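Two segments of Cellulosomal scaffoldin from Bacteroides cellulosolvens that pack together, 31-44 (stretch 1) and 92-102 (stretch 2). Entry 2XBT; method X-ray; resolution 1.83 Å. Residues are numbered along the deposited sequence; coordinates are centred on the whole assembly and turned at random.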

# COMPACT_ATOMS: atom_id res chain seq x y z
N LYS A 31 5.10 -1.25 -6.02
CA LYS A 31 5.49 -2.44 -6.74
C LYS A 31 5.78 -3.49 -5.71
O LYS A 31 6.69 -3.33 -4.89
CB LYS A 31 6.78 -2.22 -7.52
CG LYS A 31 6.61 -1.78 -8.94
CD LYS A 31 7.90 -2.07 -9.71
CE LYS A 31 7.92 -1.41 -11.08
NZ LYS A 31 9.19 -1.73 -11.81
N LEU A 32 5.03 -4.58 -5.75
CA LEU A 32 5.28 -5.69 -4.87
C LEU A 32 6.05 -6.73 -5.67
O LEU A 32 5.57 -7.18 -6.71
CB LEU A 32 3.97 -6.24 -4.32
CG LEU A 32 4.01 -7.50 -3.45
CD1 LEU A 32 4.88 -7.34 -2.20
CD2 LEU A 32 2.59 -7.92 -3.07
N GLN A 33 7.25 -7.07 -5.21
CA GLN A 33 8.12 -8.01 -5.93
C GLN A 33 8.27 -9.33 -5.20
O GLN A 33 8.25 -9.39 -3.97
CB GLN A 33 9.51 -7.41 -6.13
CG GLN A 33 9.57 -6.25 -7.09
CD GLN A 33 10.98 -5.66 -7.20
OE1 GLN A 33 11.76 -5.70 -6.24
NE2 GLN A 33 11.30 -5.11 -8.36
N ASN A 34 8.44 -10.40 -5.96
CA ASN A 34 8.79 -11.69 -5.39
C ASN A 34 10.22 -11.96 -5.83
O ASN A 34 10.49 -12.04 -7.02
CB ASN A 34 7.82 -12.76 -5.88
CG ASN A 34 8.26 -14.18 -5.53
OD1 ASN A 34 9.08 -14.39 -4.65
ND2 ASN A 34 7.70 -15.16 -6.22
N THR A 35 11.14 -12.05 -4.88
CA THR A 35 12.56 -12.19 -5.21
C THR A 35 13.02 -13.65 -5.23
O THR A 35 14.19 -13.93 -5.54
CB THR A 35 13.42 -11.51 -4.15
OG1 THR A 35 13.18 -12.17 -2.89
CG2 THR A 35 13.07 -10.04 -4.04
N GLY A 36 12.13 -14.56 -4.88
CA GLY A 36 12.49 -15.97 -4.74
C GLY A 36 11.79 -16.91 -5.70
O GLY A 36 11.22 -16.48 -6.70
N SER A 37 11.82 -18.20 -5.38
CA SER A 37 11.33 -19.22 -6.30
C SER A 37 9.92 -19.73 -6.03
O SER A 37 9.40 -20.53 -6.80
CB SER A 37 12.32 -20.40 -6.33
OG SER A 37 12.57 -20.83 -5.00
N SER A 38 9.29 -19.27 -4.94
CA SER A 38 7.89 -19.57 -4.67
C SER A 38 6.95 -18.78 -5.58
O SER A 38 7.37 -17.86 -6.27
CB SER A 38 7.55 -19.24 -3.23
OG SER A 38 8.43 -19.89 -2.33
N THR A 39 5.67 -19.13 -5.56
CA THR A 39 4.66 -18.31 -6.21
C THR A 39 3.69 -17.88 -5.13
O THR A 39 3.48 -18.60 -4.15
CB THR A 39 3.86 -19.08 -7.27
OG1 THR A 39 3.04 -20.04 -6.61
CG2 THR A 39 4.79 -19.76 -8.28
N TYR A 40 3.12 -16.69 -5.30
CA TYR A 40 2.21 -16.14 -4.31
C TYR A 40 0.87 -15.77 -4.98
O TYR A 40 0.85 -15.21 -6.07
CB TYR A 40 2.84 -14.91 -3.66
CG TYR A 40 4.01 -15.22 -2.75
CD1 TYR A 40 3.80 -15.61 -1.44
CD2 TYR A 40 5.31 -15.13 -3.21
CE1 TYR A 40 4.87 -15.89 -0.59
CE2 TYR A 40 6.38 -15.42 -2.38
CZ TYR A 40 6.15 -15.80 -1.07
OH TYR A 40 7.22 -16.08 -0.26
N ASP A 41 -0.22 -16.09 -4.30
CA ASP A 41 -1.57 -15.80 -4.78
C ASP A 41 -1.95 -14.38 -4.37
O ASP A 41 -2.07 -14.09 -3.18
CB ASP A 41 -2.54 -16.79 -4.13
CG ASP A 41 -3.96 -16.66 -4.66
OD1 ASP A 41 -4.26 -15.66 -5.36
OD2 ASP A 41 -4.78 -17.56 -4.37
N LEU A 42 -2.16 -13.50 -5.35
CA LEU A 42 -2.44 -12.11 -5.04
C LEU A 42 -3.72 -11.92 -4.24
O LEU A 42 -3.86 -10.92 -3.54
CB LEU A 42 -2.47 -11.25 -6.30
CG LEU A 42 -1.13 -11.03 -6.98
CD1 LEU A 42 -1.35 -10.21 -8.24
CD2 LEU A 42 -0.17 -10.32 -6.03
N SER A 43 -4.65 -12.86 -4.34
CA SER A 43 -5.91 -12.74 -3.60
C SER A 43 -5.68 -12.83 -2.09
O SER A 43 -6.58 -12.51 -1.30
CB SER A 43 -6.91 -13.80 -4.05
OG SER A 43 -6.56 -15.08 -3.55
N LYS A 44 -4.49 -13.27 -1.69
CA LYS A 44 -4.16 -13.38 -0.28
C LYS A 44 -3.32 -12.23 0.24
O LYS A 44 -2.93 -12.23 1.39
CB LYS A 44 -3.45 -14.70 0.01
CG LYS A 44 -4.31 -15.91 -0.26
CD LYS A 44 -3.55 -17.18 0.06
CE LYS A 44 -4.48 -18.38 0.02
NZ LYS A 44 -5.16 -18.43 -1.29
N LYS A 92 -6.86 -4.58 -1.10
CA LYS A 92 -6.91 -6.01 -1.32
C LYS A 92 -6.80 -6.26 -2.80
O LYS A 92 -7.44 -5.58 -3.59
CB LYS A 92 -8.22 -6.59 -0.81
CG LYS A 92 -8.30 -6.85 0.68
CD LYS A 92 -9.53 -7.68 0.99
CE LYS A 92 -9.62 -8.06 2.47
NZ LYS A 92 -8.46 -8.89 2.88
N LEU A 93 -5.98 -7.22 -3.19
CA LEU A 93 -5.84 -7.60 -4.58
C LEU A 93 -6.78 -8.77 -4.80
O LEU A 93 -6.96 -9.59 -3.91
CB LEU A 93 -4.40 -7.98 -4.88
CG LEU A 93 -3.45 -6.80 -4.62
CD1 LEU A 93 -2.00 -7.21 -4.83
CD2 LEU A 93 -3.82 -5.62 -5.52
N ALA A 94 -7.42 -8.82 -5.97
CA ALA A 94 -8.53 -9.76 -6.15
C ALA A 94 -8.11 -11.08 -6.78
O ALA A 94 -8.64 -12.14 -6.43
CB ALA A 94 -9.66 -9.12 -6.96
N SER A 95 -7.16 -11.03 -7.71
CA SER A 95 -6.85 -12.22 -8.48
C SER A 95 -5.43 -12.24 -9.02
O SER A 95 -4.72 -11.24 -8.96
CB SER A 95 -7.81 -12.35 -9.66
OG SER A 95 -7.54 -11.34 -10.63
N GLY A 96 -5.02 -13.38 -9.57
CA GLY A 96 -3.74 -13.45 -10.23
C GLY A 96 -2.65 -13.96 -9.32
O GLY A 96 -2.84 -14.19 -8.12
N THR A 97 -1.47 -14.13 -9.90
CA THR A 97 -0.38 -14.80 -9.23
C THR A 97 0.91 -14.03 -9.40
O THR A 97 1.21 -13.54 -10.49
CB THR A 97 -0.19 -16.21 -9.84
OG1 THR A 97 -1.37 -17.00 -9.58
CG2 THR A 97 1.02 -16.90 -9.24
N LEU A 98 1.65 -13.90 -8.32
CA LEU A 98 3.04 -13.48 -8.41
C LEU A 98 3.87 -14.73 -8.67
O LEU A 98 3.95 -15.60 -7.80
CB LEU A 98 3.50 -12.83 -7.12
CG LEU A 98 3.34 -11.33 -7.01
CD1 LEU A 98 4.26 -10.84 -5.89
CD2 LEU A 98 3.67 -10.65 -8.34
N GLY A 99 4.44 -14.82 -9.86
CA GLY A 99 5.24 -15.97 -10.24
C GLY A 99 6.63 -15.93 -9.64
O GLY A 99 7.02 -14.96 -8.99
N ALA A 100 7.38 -17.01 -9.85
CA ALA A 100 8.76 -17.06 -9.40
C ALA A 100 9.62 -16.06 -10.15
O ALA A 100 9.45 -15.85 -11.35
CB ALA A 100 9.32 -18.45 -9.61
N ALA A 101 10.57 -15.46 -9.44
CA ALA A 101 11.55 -14.57 -10.06
C ALA A 101 12.24 -15.29 -11.21
O ALA A 101 12.70 -16.43 -11.07
CB ALA A 101 12.57 -14.11 -9.01
N GLY A 102 12.28 -14.64 -12.37
CA GLY A 102 12.94 -15.18 -13.54
C GLY A 102 12.08 -16.08 -14.42
O GLY A 102 12.52 -16.51 -15.48
O HOH W 1 13.24 -18.02 -8.71
O HOH W 2 -9.03 -10.69 -2.32
O HOH W 3 -7.09 -10.87 1.11

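Two segments of the scaffoldin chain, 31-44 and 92-102, run antiparallel and bury 822 Å² between them, with Leu98, Leu42 and Leu93 covering the largest single shares. The regular part of the pairing is short. Tyr40 and Leu98 form a hydrogen-bonded antiparallel pair: Tyr40 N donates to Leu98 O at 2.9 Å, and Leu98 N donates to Tyr40 O at 2.7 Å. Asp41 and Thr97 follow as a non-hydrogen-bonded pair, and Leu42 N then donates to Gly96 O at 2.9 Å, carrying the ladder into the 3-10 segment 42-44. Close CA-H...O contacts fill the gaps, Thr39 CA to Leu98 O at 3.2 Å and Thr97 CA to Tyr40 O at 3.4 Å.

Leu98 has the largest area covered by the opposing segment. Its side chain lies on the same sheet face as that of Tyr40, and the two CB atoms, Tyr40 CB and Leu98 CB, are 4.1 Å apart, although the tyrosine ring leads away. Leu98 CD1 reaches the strand 31-34, lying 4.1 Å from Leu32 CG and 4.0 Å from Asn34 CB, while Leu98 CG is 3.8 Å from Leu42 CD2. One buried leucine thus joins three parts of the first segment through apolar contact.

Leu42 points toward the second segment with an m, t rotamer. Its CD2 also meets Leu93 CD1 at 3.8 Å, so the three leucines form a continuous apolar patch; Leu42 CB packs 3.5 Å from Ser95 O. Gly96 adopts a positive phi, where a CB would be jammed against the preceding carbonyl oxygen and would lie 3.7 Å from Leu42 CD1. Beside Leu42, Ser43 CA makes a nearly straight CA-H...O contact with Leu93 O at 3.3 Å. Asp41 steadies this turn from within: its OD1 accepts from Ser43 N at 3.0 Å, and its OD2 forms a salt bridge with Lys44 NZ at 3.2 Å.

At the other end, Asn34 organises the loop. Its ND2 donates to Ser38 O at 2.7 Å within its own segment and to Gly99 O at 2.9 Å across the interface, while Asn34 OD1 accepts from Gly36 N at 3.1 Å. A buried amide is thereby satisfied at both ends and ties the loop to its neighbour. Ala101 N donates to Gly36 O at 3.0 Å, and Ala101 CB rests 3.5 Å from Asn34 O. Water 1 donates to Ala101 O at 2.9 Å and, weakly, to Gly36 O at 3.2 Å, bridging the segments beside that direct bond.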